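Local coordinates for cytoplasmic protein (Cryptococcus neoformans var. grubii serotype A, PDB 7LPO) that probably hydrolyses steryl beta-glucosides, as a sterylglucosidase of glycosyl hydrolase family 5, at residues 303-309 / 374-379; 339-345 / 363-367; 712-718 / 730-734; 87-91 / 572-576. All coordinates share one frame; numbering follows the deposited sequence.

Contact 1 (303-309 / 374-379); sequences MRLGMGE and WEIATS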
loop_
_atom_site.group_PDB
_atom_site.type_symbol
_atom_site.label_atom_id
_atom_site.label_comp_id
_atom_site.label_asym_id
_atom_site.label_seq_id
_atom_site.Cartn_x
_atom_site.Cartn_y
_atom_site.Cartn_z
ATOM N N MET A 303 12.271 -24.957 7.446
ATOM C CA MET A 303 12.779 -25.211 8.788
ATOM C C MET A 303 14.033 -26.079 8.749
ATOM O O MET A 303 15.002 -25.811 9.468
ATOM C CB MET A 303 11.694 -25.877 9.634
ATOM C CG MET A 303 10.509 -24.968 9.970
ATOM S SD MET A 303 9.126 -25.861 10.725
ATOM C CE MET A 303 7.881 -24.569 10.775
ATOM N N ARG A 304 14.032 -27.133 7.930
ATOM C CA ARG A 304 15.242 -27.937 7.780
ATOM C C ARG A 304 16.386 -27.095 7.243
ATOM O O ARG A 304 17.530 -27.221 7.697
ATOM C CB ARG A 304 14.993 -29.119 6.850
ATOM C CG ARG A 304 14.061 -30.179 7.410
ATOM C CD ARG A 304 13.553 -31.047 6.281
ATOM N NE ARG A 304 12.573 -32.034 6.722
ATOM C CZ ARG A 304 11.675 -32.596 5.920
ATOM N NH1 ARG A 304 11.630 -32.257 4.636
ATOM N NH2 ARG A 304 10.821 -33.492 6.406
ATOM N N LEU A 305 16.096 -26.237 6.264
ATOM C CA LEU A 305 17.115 -25.325 5.759
ATOM C C LEU A 305 17.612 -24.399 6.863
ATOM O O LEU A 305 18.806 -24.104 6.951
ATOM C CB LEU A 305 16.546 -24.512 4.591
ATOM C CG LEU A 305 16.346 -25.256 3.267
ATOM C CD1 LEU A 305 15.558 -24.385 2.273
ATOM C CD2 LEU A 305 17.667 -25.654 2.663
ATOM N N GLY A 306 16.699 -23.903 7.696
ATOM C CA GLY A 306 17.088 -23.028 8.784
ATOM C C GLY A 306 17.935 -23.706 9.840
ATOM O O GLY A 306 18.536 -23.016 10.671
ATOM N N MET A 307 17.966 -25.039 9.850
ATOM C CA MET A 307 18.889 -25.807 10.672
ATOM C C MET A 307 20.123 -26.240 9.882
ATOM O O MET A 307 20.882 -27.096 10.346
ATOM C CB MET A 307 18.180 -27.027 11.263
ATOM C CG MET A 307 17.271 -26.712 12.446
ATOM S SD MET A 307 18.123 -25.896 13.836
ATOM C CE MET A 307 19.344 -27.137 14.254
ATOM N N GLY A 308 20.344 -25.660 8.707
ATOM C CA GLY A 308 21.558 -25.882 7.965
ATOM C C GLY A 308 21.564 -27.095 7.066
ATOM O O GLY A 308 22.626 -27.436 6.529
ATOM N N GLU A 309 20.424 -27.762 6.888
ATOM C CA GLU A 309 20.359 -28.988 6.103
ATOM C C GLU A 309 19.975 -28.676 4.662
ATOM O O GLU A 309 18.988 -27.984 4.413
ATOM C CB GLU A 309 19.346 -29.958 6.704
ATOM C CG GLU A 309 19.643 -30.373 8.122
ATOM C CD GLU A 309 18.561 -31.277 8.681
ATOM O OE1 GLU A 309 17.745 -31.797 7.879
ATOM O OE2 GLU A 309 18.522 -31.457 9.918
ATOM N N TRP A 374 8.367 -30.289 14.907
ATOM C CA TRP A 374 9.101 -31.321 14.191
ATOM C C TRP A 374 10.296 -31.767 15.016
ATOM O O TRP A 374 10.697 -31.112 15.979
ATOM C CB TRP A 374 9.542 -30.844 12.802
ATOM C CG TRP A 374 10.530 -29.725 12.753
ATOM C CD1 TRP A 374 10.330 -28.435 13.151
ATOM C CD2 TRP A 374 11.871 -29.779 12.237
ATOM N NE1 TRP A 374 11.462 -27.689 12.924
ATOM C CE2 TRP A 374 12.420 -28.488 12.359
ATOM C CE3 TRP A 374 12.654 -30.792 11.680
ATOM C CZ2 TRP A 374 13.714 -28.184 11.951
ATOM C CZ3 TRP A 374 13.943 -30.490 11.281
ATOM C CH2 TRP A 374 14.461 -29.196 11.420
ATOM N N GLU A 375 10.868 -32.895 14.609
ATOM C CA GLU A 375 11.985 -33.527 15.298
ATOM C C GLU A 375 13.239 -33.390 14.447
ATOM O O GLU A 375 13.304 -33.947 13.346
ATOM C CB GLU A 375 11.691 -35.000 15.573
ATOM C CG GLU A 375 12.803 -35.705 16.332
ATOM C CD GLU A 375 12.471 -37.147 16.654
ATOM O OE1 GLU A 375 11.681 -37.761 15.905
ATOM O OE2 GLU A 375 13.005 -37.667 17.658
ATOM N N ILE A 376 14.244 -32.690 14.980
ATOM C CA ILE A 376 15.438 -32.366 14.202
ATOM C C ILE A 376 16.256 -33.616 13.889
ATOM O O ILE A 376 16.833 -33.733 12.800
ATOM C CB ILE A 376 16.284 -31.316 14.947
ATOM C CG1 ILE A 376 15.632 -29.933 14.835
ATOM C CG2 ILE A 376 17.702 -31.293 14.401
ATOM C CD1 ILE A 376 16.185 -28.915 15.802
ATOM N N ALA A 377 16.341 -34.559 14.831
ATOM C CA ALA A 377 17.201 -35.723 14.621
ATOM C C ALA A 377 16.736 -36.545 13.424
ATOM O O ALA A 377 17.556 -37.020 12.628
ATOM C CB ALA A 377 17.242 -36.589 15.884
ATOM N N THR A 378 15.425 -36.712 13.273
ATOM C CA THR A 378 14.855 -37.520 12.206
ATOM C C THR A 378 14.207 -36.704 11.094
ATOM O O THR A 378 13.822 -37.286 10.074
ATOM C CB THR A 378 13.800 -38.475 12.781
ATOM O OG1 THR A 378 12.725 -37.710 13.342
ATOM C CG2 THR A 378 14.399 -39.350 13.856
ATOM N N SER A 379 14.075 -35.388 11.255
ATOM C CA SER A 379 13.418 -34.509 10.284
ATOM C C SER A 379 11.941 -34.845 10.114
ATOM O O SER A 379 11.338 -34.534 9.077
ATOM C CB SER A 379 14.124 -34.549 8.925
ATOM O OG SER A 379 15.504 -34.250 9.064
#

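Contact 2 (339-345 / 363-367); sequences WLSKEDD and LGTCI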
loop_
_atom_site.group_PDB
_atom_site.type_symbol
_atom_site.label_atom_id
_atom_site.label_comp_id
_atom_site.label_asym_id
_atom_site.label_seq_id
_atom_site.Cartn_x
_atom_site.Cartn_y
_atom_site.Cartn_z
ATOM N N TRP A 339 19.366 -19.436 13.196
ATOM C CA TRP A 339 19.088 -19.046 14.567
ATOM C C TRP A 339 20.336 -18.532 15.264
ATOM O O TRP A 339 21.395 -19.160 15.204
ATOM C CB TRP A 339 18.499 -20.238 15.318
ATOM C CG TRP A 339 17.403 -20.858 14.530
ATOM C CD1 TRP A 339 17.460 -22.008 13.815
ATOM C CD2 TRP A 339 16.080 -20.334 14.354
ATOM N NE1 TRP A 339 16.246 -22.252 13.215
ATOM C CE2 TRP A 339 15.386 -21.228 13.522
ATOM C CE3 TRP A 339 15.422 -19.192 14.817
ATOM C CZ2 TRP A 339 14.062 -21.022 13.144
ATOM C CZ3 TRP A 339 14.102 -18.982 14.439
ATOM C CH2 TRP A 339 13.440 -19.891 13.607
ATOM N N LEU A 340 20.198 -17.367 15.890
ATOM C CA LEU A 340 21.232 -16.800 16.739
ATOM C C LEU A 340 21.723 -17.812 17.761
ATOM O O LEU A 340 20.928 -18.389 18.506
ATOM C CB LEU A 340 20.654 -15.592 17.475
ATOM C CG LEU A 340 20.965 -14.153 17.092
ATOM C CD1 LEU A 340 20.527 -13.269 18.276
ATOM C CD2 LEU A 340 22.399 -13.926 16.746
ATOM N N SER A 341 23.036 -18.002 17.820
ATOM C CA SER A 341 23.620 -18.693 18.962
ATOM C C SER A 341 23.516 -17.826 20.221
ATOM O O SER A 341 23.324 -16.608 20.163
ATOM C CB SER A 341 25.084 -19.040 18.700
ATOM O OG SER A 341 25.910 -17.915 18.946
ATOM N N LYS A 342 23.628 -18.477 21.378
ATOM C CA LYS A 342 23.544 -17.737 22.632
ATOM C C LYS A 342 24.649 -16.704 22.731
ATOM O O LYS A 342 24.413 -15.556 23.124
ATOM C CB LYS A 342 23.641 -18.687 23.813
ATOM C CG LYS A 342 22.477 -19.602 23.923
ATOM C CD LYS A 342 22.825 -20.762 24.824
ATOM C CE LYS A 342 22.755 -22.072 24.050
ATOM N NZ LYS A 342 23.987 -22.333 23.244
ATOM N N GLU A 343 25.879 -17.113 22.418
ATOM C CA GLU A 343 27.000 -16.186 22.476
ATOM C C GLU A 343 26.741 -14.985 21.586
ATOM O O GLU A 343 27.034 -13.844 21.967
ATOM C CB GLU A 343 28.286 -16.903 22.077
ATOM C CG GLU A 343 28.799 -17.822 23.175
ATOM C CD GLU A 343 29.531 -19.035 22.643
ATOM O OE1 GLU A 343 29.385 -20.123 23.246
ATOM O OE2 GLU A 343 30.259 -18.896 21.633
ATOM N N ASP A 344 26.149 -15.217 20.411
ATOM C CA ASP A 344 25.807 -14.097 19.546
ATOM C C ASP A 344 24.641 -13.295 20.107
ATOM O O ASP A 344 24.584 -12.078 19.912
ATOM C CB ASP A 344 25.512 -14.596 18.136
ATOM C CG ASP A 344 26.775 -15.019 17.409
ATOM O OD1 ASP A 344 27.823 -14.370 17.637
ATOM O OD2 ASP A 344 26.727 -16.003 16.636
ATOM N N ASP A 345 23.730 -13.929 20.842
ATOM C CA ASP A 345 22.673 -13.155 21.485
ATOM C C ASP A 345 23.255 -12.227 22.544
ATOM O O ASP A 345 22.883 -11.050 22.628
ATOM C CB ASP A 345 21.629 -14.075 22.106
ATOM C CG ASP A 345 20.334 -13.335 22.445
ATOM O OD1 ASP A 345 19.910 -12.487 21.617
ATOM O OD2 ASP A 345 19.756 -13.584 23.531
ATOM N N LEU A 363 17.928 -20.955 22.073
ATOM C CA LEU A 363 18.626 -20.232 21.026
ATOM C C LEU A 363 19.498 -21.189 20.225
ATOM O O LEU A 363 19.849 -22.280 20.678
ATOM C CB LEU A 363 19.473 -19.104 21.619
ATOM C CG LEU A 363 18.663 -17.943 22.205
ATOM C CD1 LEU A 363 19.573 -17.026 23.030
ATOM C CD2 LEU A 363 17.964 -17.175 21.112
ATOM N N GLY A 364 19.823 -20.774 19.006
ATOM C CA GLY A 364 20.708 -21.559 18.175
ATOM C C GLY A 364 20.114 -22.837 17.642
ATOM O O GLY A 364 20.849 -23.664 17.101
ATOM N N THR A 365 18.811 -23.034 17.796
ATOM C CA THR A 365 18.120 -24.194 17.259
ATOM C C THR A 365 16.722 -23.735 16.864
ATOM O O THR A 365 16.284 -22.644 17.233
ATOM C CB THR A 365 18.112 -25.339 18.278
ATOM O OG1 THR A 365 17.565 -26.519 17.684
ATOM C CG2 THR A 365 17.312 -24.975 19.504
ATOM N N CYS A 366 16.030 -24.563 16.083
ATOM C CA CYS A 366 14.732 -24.171 15.551
ATOM C C CYS A 366 13.719 -23.992 16.670
ATOM O O CYS A 366 13.503 -24.900 17.483
ATOM C CB CYS A 366 14.221 -25.214 14.558
ATOM S SG CYS A 366 12.617 -24.814 13.840
ATOM N N ILE A 367 13.077 -22.819 16.697
ATOM C CA ILE A 367 12.091 -22.535 17.730
ATOM C C ILE A 367 10.821 -23.354 17.532
ATOM O O ILE A 367 10.105 -23.623 18.505
ATOM C CB ILE A 367 11.803 -21.021 17.766
ATOM C CG1 ILE A 367 11.088 -20.636 19.064
ATOM C CG2 ILE A 367 10.986 -20.577 16.556
ATOM C CD1 ILE A 367 11.910 -20.937 20.331
#

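Contact 3 (712-718 / 730-734); sequences PFVHYAA and LSLDV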
loop_
_atom_site.group_PDB
_atom_site.type_symbol
_atom_site.label_atom_id
_atom_site.label_comp_id
_atom_site.label_asym_id
_atom_site.label_seq_id
_atom_site.Cartn_x
_atom_site.Cartn_y
_atom_site.Cartn_z
ATOM N N PRO A 712 -8.742 18.523 -16.221
ATOM C CA PRO A 712 -7.292 18.720 -16.371
ATOM C C PRO A 712 -6.915 19.397 -17.685
ATOM O O PRO A 712 -7.399 19.032 -18.761
ATOM C CB PRO A 712 -6.725 17.295 -16.292
ATOM C CG PRO A 712 -7.856 16.414 -16.758
ATOM C CD PRO A 712 -9.140 17.110 -16.338
ATOM N N PHE A 713 -6.018 20.382 -17.580
ATOM C CA PHE A 713 -5.355 20.928 -18.758
ATOM C C PHE A 713 -4.751 19.828 -19.615
ATOM O O PHE A 713 -4.662 19.967 -20.840
ATOM C CB PHE A 713 -4.229 21.890 -18.348
ATOM C CG PHE A 713 -4.697 23.185 -17.759
ATOM C CD1 PHE A 713 -5.822 23.828 -18.244
ATOM C CD2 PHE A 713 -3.991 23.770 -16.728
ATOM C CE1 PHE A 713 -6.239 25.029 -17.703
ATOM C CE2 PHE A 713 -4.398 24.960 -16.178
ATOM C CZ PHE A 713 -5.528 25.595 -16.668
ATOM N N VAL A 714 -4.287 18.751 -18.979
ATOM C CA VAL A 714 -3.667 17.636 -19.689
ATOM C C VAL A 714 -4.554 17.142 -20.823
ATOM O O VAL A 714 -4.058 16.735 -21.881
ATOM C CB VAL A 714 -3.343 16.504 -18.693
ATOM C CG1 VAL A 714 -3.251 15.182 -19.399
ATOM C CG2 VAL A 714 -2.073 16.808 -17.940
ATOM N N HIS A 715 -5.875 17.149 -20.620
ATOM C CA HIS A 715 -6.812 16.668 -21.625
ATOM C C HIS A 715 -7.622 17.763 -22.303
ATOM O O HIS A 715 -8.111 17.543 -23.418
ATOM C CB HIS A 715 -7.814 15.681 -21.004
ATOM C CG HIS A 715 -7.199 14.394 -20.564
ATOM N ND1 HIS A 715 -6.844 13.401 -21.451
ATOM C CD2 HIS A 715 -6.854 13.946 -19.336
ATOM C CE1 HIS A 715 -6.318 12.389 -20.786
ATOM N NE2 HIS A 715 -6.309 12.697 -19.500
ATOM N N TYR A 716 -7.810 18.908 -21.656
ATOM C CA TYR A 716 -8.815 19.872 -22.078
ATOM C C TYR A 716 -8.249 21.260 -22.361
ATOM O O TYR A 716 -9.016 22.173 -22.683
ATOM C CB TYR A 716 -9.913 19.963 -21.011
ATOM C CG TYR A 716 -10.693 18.673 -20.811
ATOM C CD1 TYR A 716 -11.517 18.174 -21.811
ATOM C CD2 TYR A 716 -10.606 17.960 -19.628
ATOM C CE1 TYR A 716 -12.231 17.001 -21.637
ATOM C CE2 TYR A 716 -11.327 16.787 -19.439
ATOM C CZ TYR A 716 -12.133 16.310 -20.449
ATOM O OH TYR A 716 -12.843 15.147 -20.272
ATOM N N ALA A 717 -6.941 21.449 -22.263
ATOM C CA ALA A 717 -6.373 22.756 -22.552
ATOM C C ALA A 717 -6.535 23.101 -24.031
ATOM O O ALA A 717 -6.595 22.224 -24.900
ATOM C CB ALA A 717 -4.893 22.791 -22.171
ATOM N N ALA A 718 -6.613 24.401 -24.313
ATOM C CA ALA A 718 -6.606 24.850 -25.700
ATOM C C ALA A 718 -5.316 24.439 -26.395
ATOM O O ALA A 718 -5.339 23.935 -27.523
ATOM C CB ALA A 718 -6.786 26.367 -25.763
ATOM N N LEU A 730 -2.381 28.791 -19.641
ATOM C CA LEU A 730 -3.169 27.605 -19.906
ATOM C C LEU A 730 -4.644 27.911 -19.680
ATOM O O LEU A 730 -5.012 28.616 -18.738
ATOM C CB LEU A 730 -2.720 26.449 -19.016
ATOM C CG LEU A 730 -1.330 25.915 -19.345
ATOM C CD1 LEU A 730 -0.854 24.903 -18.321
ATOM C CD2 LEU A 730 -1.333 25.300 -20.736
ATOM N N SER A 731 -5.495 27.398 -20.562
ATOM C CA SER A 731 -6.913 27.715 -20.515
ATOM C C SER A 731 -7.709 26.570 -21.130
ATOM O O SER A 731 -7.308 25.991 -22.147
ATOM C CB SER A 731 -7.193 29.039 -21.242
ATOM O OG SER A 731 -8.557 29.184 -21.574
ATOM N N LEU A 732 -8.831 26.248 -20.490
ATOM C CA LEU A 732 -9.700 25.189 -20.978
ATOM C C LEU A 732 -10.449 25.639 -22.226
ATOM O O LEU A 732 -10.911 26.781 -22.323
ATOM C CB LEU A 732 -10.703 24.776 -19.907
ATOM C CG LEU A 732 -10.173 24.043 -18.677
ATOM C CD1 LEU A 732 -11.331 23.792 -17.698
ATOM C CD2 LEU A 732 -9.518 22.754 -19.033
ATOM N N ASP A 733 -10.564 24.730 -23.184
ATOM C CA ASP A 733 -11.329 24.937 -24.418
ATOM C C ASP A 733 -12.259 23.732 -24.550
ATOM O O ASP A 733 -11.934 22.761 -25.237
ATOM C CB ASP A 733 -10.400 25.091 -25.635
ATOM C CG ASP A 733 -11.153 25.518 -26.897
ATOM O OD1 ASP A 733 -12.329 25.918 -26.780
ATOM O OD2 ASP A 733 -10.573 25.463 -28.004
ATOM N N VAL A 734 -13.417 23.796 -23.886
ATOM C CA VAL A 734 -14.313 22.651 -23.780
ATOM C C VAL A 734 -15.741 23.054 -24.127
ATOM O O VAL A 734 -16.125 24.223 -24.054
ATOM C CB VAL A 734 -14.304 22.025 -22.367
ATOM C CG1 VAL A 734 -12.940 21.459 -22.006
ATOM C CG2 VAL A 734 -14.742 23.063 -21.322
#

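Contact 4 (87-91 / 572-576); sequences HLARL and NYVPD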
loop_
_atom_site.group_PDB
_atom_site.type_symbol
_atom_site.label_atom_id
_atom_site.label_comp_id
_atom_site.label_asym_id
_atom_site.label_seq_id
_atom_site.Cartn_x
_atom_site.Cartn_y
_atom_site.Cartn_z
ATOM N N HIS A 87 7.267 19.529 -6.335
ATOM C CA HIS A 87 6.589 18.239 -6.397
ATOM C C HIS A 87 5.134 18.361 -5.965
ATOM O O HIS A 87 4.233 17.834 -6.628
ATOM C CB HIS A 87 7.319 17.228 -5.526
ATOM C CG HIS A 87 8.644 16.807 -6.075
ATOM N ND1 HIS A 87 8.779 16.174 -7.289
ATOM C CD2 HIS A 87 9.893 16.929 -5.571
ATOM C CE1 HIS A 87 10.055 15.920 -7.511
ATOM N NE2 HIS A 87 10.752 16.359 -6.479
ATOM N N LEU A 88 4.880 19.056 -4.853
ATOM C CA LEU A 88 3.505 19.217 -4.397
ATOM C C LEU A 88 2.699 20.038 -5.396
ATOM O O LEU A 88 1.522 19.753 -5.637
ATOM C CB LEU A 88 3.474 19.861 -3.010
ATOM C CG LEU A 88 4.105 19.027 -1.890
ATOM C CD1 LEU A 88 4.285 19.838 -0.603
ATOM C CD2 LEU A 88 3.274 17.787 -1.587
ATOM N N ALA A 89 3.314 21.058 -5.993
ATOM C CA ALA A 89 2.626 21.829 -7.021
ATOM C C ALA A 89 2.198 20.928 -8.166
ATOM O O ALA A 89 1.068 21.026 -8.658
ATOM C CB ALA A 89 3.530 22.948 -7.536
ATOM N N ARG A 90 3.096 20.047 -8.605
ATOM C CA ARG A 90 2.768 19.134 -9.689
ATOM C C ARG A 90 1.587 18.257 -9.308
ATOM O O ARG A 90 0.625 18.120 -10.070
ATOM C CB ARG A 90 3.994 18.290 -10.031
ATOM C CG ARG A 90 3.834 17.395 -11.257
ATOM C CD ARG A 90 5.169 16.698 -11.604
ATOM N NE ARG A 90 6.202 17.647 -12.029
ATOM C CZ ARG A 90 7.315 17.917 -11.350
ATOM N NH1 ARG A 90 7.575 17.313 -10.193
ATOM N NH2 ARG A 90 8.180 18.787 -11.842
ATOM N N LEU A 91 1.634 17.662 -8.119
ATOM C CA LEU A 91 0.547 16.787 -7.697
ATOM C C LEU A 91 -0.769 17.552 -7.618
ATOM O O LEU A 91 -1.816 17.050 -8.044
ATOM C CB LEU A 91 0.887 16.153 -6.352
ATOM C CG LEU A 91 2.130 15.270 -6.333
ATOM C CD1 LEU A 91 2.473 14.799 -4.922
ATOM C CD2 LEU A 91 1.942 14.062 -7.257
ATOM N N ASN A 572 2.999 4.799 -7.210
ATOM C CA ASN A 572 3.279 5.818 -6.205
ATOM C C ASN A 572 3.980 6.996 -6.923
ATOM O O ASN A 572 4.073 7.025 -8.153
ATOM C CB ASN A 572 4.146 5.278 -5.072
ATOM C CG ASN A 572 5.468 4.722 -5.553
ATOM O OD1 ASN A 572 5.632 4.319 -6.715
ATOM N ND2 ASN A 572 6.420 4.682 -4.647
ATOM N N TYR A 573 4.468 7.960 -6.150
ATOM C CA TYR A 573 5.214 9.111 -6.652
ATOM C C TYR A 573 6.582 9.101 -5.982
ATOM O O TYR A 573 6.676 9.207 -4.756
ATOM C CB TYR A 573 4.453 10.404 -6.354
ATOM C CG TYR A 573 5.015 11.646 -6.993
ATOM C CD1 TYR A 573 4.634 12.027 -8.276
ATOM C CD2 TYR A 573 5.918 12.455 -6.302
ATOM C CE1 TYR A 573 5.150 13.179 -8.861
ATOM C CE2 TYR A 573 6.428 13.604 -6.865
ATOM C CZ TYR A 573 6.041 13.970 -8.147
ATOM O OH TYR A 573 6.566 15.118 -8.711
ATOM N N VAL A 574 7.633 8.957 -6.776
ATOM C CA VAL A 574 8.974 8.773 -6.233
ATOM C C VAL A 574 9.911 9.814 -6.828
ATOM O O VAL A 574 10.388 9.635 -7.962
ATOM C CB VAL A 574 9.498 7.357 -6.519
ATOM C CG1 VAL A 574 10.851 7.140 -5.875
ATOM C CG2 VAL A 574 8.493 6.304 -6.049
ATOM N N PRO A 575 10.233 10.882 -6.092
ATOM C CA PRO A 575 11.112 11.925 -6.654
ATOM C C PRO A 575 12.446 11.438 -7.204
ATOM O O PRO A 575 12.967 12.062 -8.139
ATOM C CB PRO A 575 11.320 12.877 -5.468
ATOM C CG PRO A 575 10.016 12.745 -4.670
ATOM C CD PRO A 575 9.636 11.282 -4.798
ATOM N N ASP A 576 13.021 10.354 -6.683
ATOM C CA ASP A 576 14.345 9.919 -7.117
ATOM C C ASP A 576 14.300 8.657 -7.978
ATOM O O ASP A 576 15.323 7.987 -8.143
ATOM C CB ASP A 576 15.265 9.713 -5.909
ATOM C CG ASP A 576 14.809 8.579 -5.003
ATOM O OD1 ASP A 576 13.763 7.951 -5.286
ATOM O OD2 ASP A 576 15.498 8.316 -3.994
#

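Contact 1 (303-309 / 374-379)
A largely apolar contact with one hydrogen bond at its margin joins the end of helix 299-306 to a short hairpin, whose paired strands 374-375 and 380-381 flank the loop carrying I376 and S379. The W374 indole is the centre of it. Its first torsion (65°) directs the ring to the helix end, with I376 CG1 lying over one of its faces. The extended M303 side chain runs antiparallel to the indole, CB and SD both near NE1, and SD lies 4.2 Å from the centroid of the five-membered ring, an oblique Met-aromatic contact. At the far end of the indole, R304 CG approaches W374 CZ3 to 3.9 Å, and M307 CG meets the ring edge at CZ2, also 3.9 Å away. M307 then bends back at chi2 and chi3, bringing its CE 3.9 Å from I376 CD1. The R304 chain runs extended to its guanidinium, where NH2 donates in plane to S379 O (2.9 Å, 164° at the hydrogen). Helix 367-370 adds W368 against M303 and A369 against W374. Helix 299-306 ends in a Schellman motif with G308 at C-prime: E309 N bonds to R304 O and G308 N to L305 O. The arrangement is thus a Schellman-terminated helix end packed on a beta-hairpin.

Contact 2 (339-345 / 363-367)
D345 N donates to S341 O at 2.8 Å, closing the first turn of helix 342-348, the turn that meets L363 and G364. S341 is the N-cap of this helix, its OG accepting from D344 N at 3.1 Å. The first torsion of D345 (-164°) turns its carboxylate toward L363, so that OD2 and CB both lie against CD1, the former at 3.5 Å. The same carboxylate forms a salt bridge through OD1 with R357 and a hydrogen bond through OD2 with S350 OG. K342 CG adds a second contact to the leucine, 3.8 Å from L363 CB. Beside this turn the two backbones come close, with S341 CA 4.2 Å from G364 CA. The positive phi of G364 (71°) suits a glycine.

Further along, W339 lays one indole face against the backbone of 365-367. T365 O sits 3.4 Å above the ring plane, toward the rim, and C366 CA makes a CH-pi contact 3.7 Å from the centroid of the five-membered ring. The C366 sulfur lies obliquely to the six-membered ring; C366 is itself an N-cap, and its SG caps a backbone N just past I367. I367 CG2 meets W339 CH2 at 3.9 Å, and T210 of helix 206-221 also touches the indole. The apolar indole face thus rests on peptide atoms, while the buried D345 carboxylate is probably kept ionised by R357 and S350.

Contact 3 (712-718 / 730-734)
Two backbone hydrogen bonds tie the segments together, D733 N to Y716 O at 3.0 Å and A718 N to S731 O at 2.8 Å. They frame A717 and L732, a single antiparallel bridge that forms a non-hydrogen-bonded pair with CA atoms 4.4 Å apart. Side chains pack beside this bridge. The first torsion of F713 (-71°) swings its ring toward L730 and S731, and L730 CB stands over the ring centre, 3.6 Å from the centroid, in a CH-pi contact. L730 CD1 approaches F713 CD2 from beyond the rim. L732 sends CD2 between the two aromatic residues, 3.9 Å from F713 CD1 and 3.4 Å from Y716 CB. V734 CG1 presses on the same Y716 CB at 3.5 Å, a close-packed spot. At the outer margin A718 CB meets D733 CB at 3.8 Å.

A second shell holds these groups. The phenol of Y716 is hydrogen-bonded through OH to T687 O, and the D733 carboxylate through OD1 to N771. R770 binds the carbonyl oxygens of A717 and A718, while I655 of helix 652-656 lies against F713. The one-turn helix 713-716 is thus bridged to the chain entering strand 734-738, an outer strand of the four-stranded antiparallel sheet 676-682, 689-696, 761-770 and 734-738, consistent with the beta-rich C-terminal domain found in some family 5 enzymes.

Contact 4 (87-91 / 572-576)
The phenolic oxygen of Y573 takes part in two short hydrogen bonds from helix 83-93. R90 NH1 donates to Y573 OH at 2.8 Å with an angle of 150° at the hydrogen. H87 ND1 lies equally close to Y573 OH, also 2.8 Å, in a straighter bond whose donor may be either atom. The hydroxyl lies near the plane of both flat groups, at the guanidinium edge and at the imidazole edge, so the bonds fix the phenol end from two directions. R90 reaches it by an extended start and a bend at chi3 (-66°), which leaves its guanidinium nearly coplanar with the tyrosine ring. Its NE is held by L654 O, a second-shell bond that fixes the guanidinium's orientation.

Packing surrounds these hydrogen bonds. L91 CD2 sits over one face of the Y573 ring, 3.8 Å from the centroid, in a CH-pi contact. P575 CG stands above the middle of the H87 ring at 4.2 Å from its centroid, and W593 meets that imidazole edge-to-face. The H87 and Y573 rings themselves lie obliquely, their planes 77° apart.

The backbone of Y573 is tied to N42 of strand 35-43, and its carbonyl oxygen to the OG of S44 just after that strand. The contact therefore joins the first barrel helix, 83-93, to the loop leaving the last barrel strand, 567-570, at the seam where strand 567-570 pairs with strand 35-43 in the TIM barrel, the fold of family 5 glycosidases.

How the contacts relate
Contacts 1 and 2 form one continuous patch, their centres about 14 Å apart. C366 and T365 of contact 2 reach W374 and I376 of contact 1, with C366 SG 3.2 Å from W374 NE1. Contact 2 is nested in the chain loop closed by contact 1, and both lie within the much longer loop closed by contact 4. The centres of contacts 1 and 4 are about 48 Å apart. Contact 4 belongs to the barrel seam, in the domain type that carries the active site in this family. The nearest atoms of contact 3 and contact 4 are about 8 Å apart. Contact 3 lies in the C-terminal domain, and the centres of contacts 1 and 3 are about 65 Å apart.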